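Local structure of D-alanyl-D-alanine carboxypeptidase (Vibrio cholerae, 5TR7) at residues Ser35-Met40 with Ser133-Ser138. The protein probably removes the terminal D-alanine from peptidoglycan precursor peptides, as a penicillin-binding serine carboxypeptidase of the peptidase S11 family. Numbering follows the deposited sequence.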
ATOM      1  N   SER A  35      -4.724  -0.634  -6.240  1.00 60.17           N
ATOM      2  CA  SER A  35      -4.109  -1.541  -5.289  1.00 59.09           C
ATOM      3  C   SER A  35      -3.378  -0.802  -4.130  1.00 59.92           C
ATOM      4  O   SER A  35      -3.013  -1.419  -3.120  1.00 56.68           O
ATOM      5  CB  SER A  35      -3.268  -2.505  -6.091  1.00 63.00           C
ATOM      6  OG  SER A  35      -2.852  -3.584  -5.351  1.00 64.56           O
ATOM      7  N   LEU A  36      -3.216   0.519  -4.230  1.00 57.83           N
ATOM      8  CA  LEU A  36      -2.570   1.236  -3.135  1.00 59.08           C
ATOM      9  C   LEU A  36      -3.557   1.280  -1.961  1.00 61.64           C
ATOM     10  O   LEU A  36      -3.148   1.504  -0.822  1.00 55.06           O
ATOM     11  CB  LEU A  36      -2.139   2.650  -3.539  1.00 59.47           C
ATOM     12  CG  LEU A  36      -1.097   2.701  -4.608  1.00 59.28           C
ATOM     13  CD1 LEU A  36      -0.915   4.163  -4.888  1.00 56.47           C
ATOM     14  CD2 LEU A  36       0.234   2.015  -4.194  1.00 58.35           C
ATOM     15  N   THR A  37      -4.836   1.026  -2.263  1.00 53.90           N
ATOM     16  CA  THR A  37      -5.870   0.900  -1.225  1.00 58.18           C
ATOM     17  C   THR A  37      -5.460  -0.159  -0.168  1.00 53.63           C
ATOM     18  O   THR A  37      -5.852  -0.089   0.989  1.00 54.65           O
ATOM     19  CB  THR A  37      -7.193   0.438  -1.887  1.00 57.27           C
ATOM     20  OG1 THR A  37      -7.654   1.456  -2.771  1.00 61.65           O
ATOM     21  CG2 THR A  37      -8.281   0.166  -0.870  1.00 57.45           C
ATOM     22  N   LYS A  38      -4.616  -1.099  -0.581  1.00 55.86           N
ATOM     23  CA  LYS A  38      -4.144  -2.161   0.317  1.00 50.83           C
ATOM     24  C   LYS A  38      -3.327  -1.628   1.447  1.00 56.97           C
ATOM     25  O   LYS A  38      -3.242  -2.258   2.519  1.00 56.43           O
ATOM     26  CB  LYS A  38      -3.449  -3.260  -0.414  1.00 48.56           C
ATOM     27  CG  LYS A  38      -4.365  -3.962  -1.437  1.00 53.88           C
ATOM     28  CD  LYS A  38      -3.706  -5.150  -2.138  1.00 57.27           C
ATOM     29  CE  LYS A  38      -4.671  -5.879  -3.073  1.00 63.99           C
ATOM     30  NZ  LYS A  38      -4.924  -5.138  -4.317  1.00 70.30           N
ATOM     31  N   MET A  39      -2.730  -0.454   1.258  1.00 55.12           N
ATOM     32  CA  MET A  39      -2.019   0.164   2.381  1.00 49.60           C
ATOM     33  C   MET A  39      -3.003   0.497   3.502  1.00 53.56           C
ATOM     34  O   MET A  39      -2.673   0.355   4.713  1.00 43.49           O
ATOM     35  CB  MET A  39      -1.321   1.454   1.957  1.00 50.71           C
ATOM     36  CG  MET A  39      -0.089   1.218   1.048  1.00 54.86           C
ATOM     37  SD  MET A  39       0.838   2.701   0.833  1.00 60.90           S
ATOM     38  CE  MET A  39      -0.220   3.900   0.129  1.00 64.57           C
ATOM     39  N   MET A  40      -4.215   0.915   3.129  1.00 48.40           N
ATOM     40  CA  MET A  40      -5.181   1.295   4.182  1.00 49.63           C
ATOM     41  C   MET A  40      -5.658   0.017   4.865  1.00 51.75           C
ATOM     42  O   MET A  40      -5.838  -0.037   6.066  1.00 56.20           O
ATOM     43  CB  MET A  40      -6.349   2.139   3.656  1.00 52.74           C
ATOM     44  CG  MET A  40      -7.369   2.442   4.793  1.00 57.17           C
ATOM     45  SD  MET A  40      -6.682   3.364   6.226  1.00 58.95           S
ATOM     46  CE  MET A  40      -6.614   4.874   5.224  1.00 61.98           C
ATOM     47  N   SER A 133      -9.876  11.472   0.538  1.00 64.54           N
ATOM     48  CA  SER A 133      -9.884  10.060   0.271  1.00 63.77           C
ATOM     49  C   SER A 133     -11.170   9.398   0.715  1.00 61.18           C
ATOM     50  O   SER A 133     -11.752   9.802   1.703  1.00 63.72           O
ATOM     51  CB  SER A 133      -8.705   9.397   0.996  1.00 59.07           C
ATOM     52  OG  SER A 133      -7.455   9.931   0.539  1.00 61.73           O
ATOM     53  N   HIS A 134     -11.631   8.414  -0.036  1.00 60.02           N
ATOM     54  CA  HIS A 134     -12.786   7.651   0.374  1.00 67.53           C
ATOM     55  C   HIS A 134     -12.671   6.237  -0.200  1.00 66.17           C
ATOM     56  O   HIS A 134     -12.411   6.055  -1.369  1.00 68.73           O
ATOM     57  CB  HIS A 134     -14.092   8.295  -0.057  1.00 69.89           C
ATOM     58  CG  HIS A 134     -15.296   7.629   0.520  1.00 65.10           C
ATOM     59  ND1 HIS A 134     -16.056   6.718  -0.172  1.00 64.93           N
ATOM     60  CD2 HIS A 134     -15.834   7.712   1.755  1.00 67.90           C
ATOM     61  CE1 HIS A 134     -17.022   6.276   0.613  1.00 68.90           C
ATOM     62  NE2 HIS A 134     -16.916   6.874   1.786  1.00 70.76           N
ATOM     63  N   PHE A 135     -12.891   5.246   0.635  1.00 66.98           N
ATOM     64  CA  PHE A 135     -12.816   3.868   0.221  1.00 68.77           C
ATOM     65  C   PHE A 135     -14.176   3.176   0.171  1.00 71.28           C
ATOM     66  O   PHE A 135     -15.069   3.480   0.989  1.00 60.85           O
ATOM     67  CB  PHE A 135     -11.851   3.137   1.148  1.00 65.50           C
ATOM     68  CG  PHE A 135     -10.492   3.793   1.219  1.00 60.84           C
ATOM     69  CD1 PHE A 135      -9.560   3.605   0.231  1.00 59.25           C
ATOM     70  CD2 PHE A 135     -10.172   4.650   2.263  1.00 57.19           C
ATOM     71  CE1 PHE A 135      -8.311   4.221   0.287  1.00 61.03           C
ATOM     72  CE2 PHE A 135      -8.940   5.227   2.359  1.00 60.21           C
ATOM     73  CZ  PHE A 135      -7.983   5.025   1.371  1.00 59.36           C
ATOM     74  N   THR A 136     -14.334   2.265  -0.802  1.00 75.03           N
ATOM     75  CA  THR A 136     -15.547   1.459  -0.963  1.00 66.21           C
ATOM     76  C   THR A 136     -15.310  -0.040  -0.802  1.00 60.87           C
ATOM     77  O   THR A 136     -16.245  -0.810  -0.751  1.00 60.04           O
ATOM     78  CB  THR A 136     -16.212   1.707  -2.314  1.00 67.13           C
ATOM     79  OG1 THR A 136     -15.266   1.406  -3.359  1.00 66.29           O
ATOM     80  CG2 THR A 136     -16.695   3.173  -2.389  1.00 69.99           C
ATOM     81  N   ASN A 137     -14.079  -0.482  -0.738  1.00 61.40           N
ATOM     82  CA  ASN A 137     -13.815  -1.876  -0.557  1.00 61.97           C
ATOM     83  C   ASN A 137     -12.396  -2.028   0.031  1.00 62.11           C
ATOM     84  O   ASN A 137     -11.656  -1.055   0.079  1.00 65.85           O
ATOM     85  CB  ASN A 137     -13.973  -2.571  -1.909  1.00 60.76           C
ATOM     86  CG  ASN A 137     -12.948  -2.123  -2.891  1.00 65.44           C
ATOM     87  OD1 ASN A 137     -11.747  -2.083  -2.603  1.00 60.49           O
ATOM     88  ND2 ASN A 137     -13.403  -1.801  -4.066  1.00 69.82           N
ATOM     89  N   SER A 138     -12.018  -3.246   0.421  1.00 63.42           N
ATOM     90  CA  SER A 138     -10.729  -3.518   1.021  1.00 55.88           C
ATOM     91  C   SER A 138      -9.568  -3.784   0.049  1.00 67.03           C
ATOM     92  O   SER A 138      -8.410  -3.968   0.503  1.00 58.35           O
ATOM     93  CB  SER A 138     -10.877  -4.731   1.897  1.00 57.46           C
ATOM     94  OG  SER A 138     -11.271  -5.871   1.106  1.00 66.23           O
TER
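K38 NZ is gripped by three oxygens: S35 OG, 2.8 Å from K38 NZ, N100 OD1 and the carbonyl of H139, the residue that directly follows segment 133-138. K38 also brushes this segment, its CG lying 4.5 Å from S138 O, and lysine's long chain suits the reach from here to the serine one turn earlier. The remaining contact is mostly van der Waals packing around F135. This residue is buried, its ring reaching from the loop toward the helix, where M40 covers one face and T37 approaches obliquely. T37 CG2, anti to the backbone N, lies 3.8 Å from F135 CD1 and also rests against N137 O at 3.7 Å. T37 OG1 meanwhile bonds to the carbonyl of A34, so this residue serves a polar and an apolar neighbour at once. M40 crosses F135 at about a right angle, with its CB over the face toward the rim. Bends at chi2 (60°) and chi3 (73°) curl the unbranched chain back, bringing M40 CE to 3.7 Å from F135 CE2. The loop thus packs beside the start of helix 37-50, where S35 and K38, the predicted nucleophile and proton acceptor, form the SxxK motif of penicillin-binding proteins.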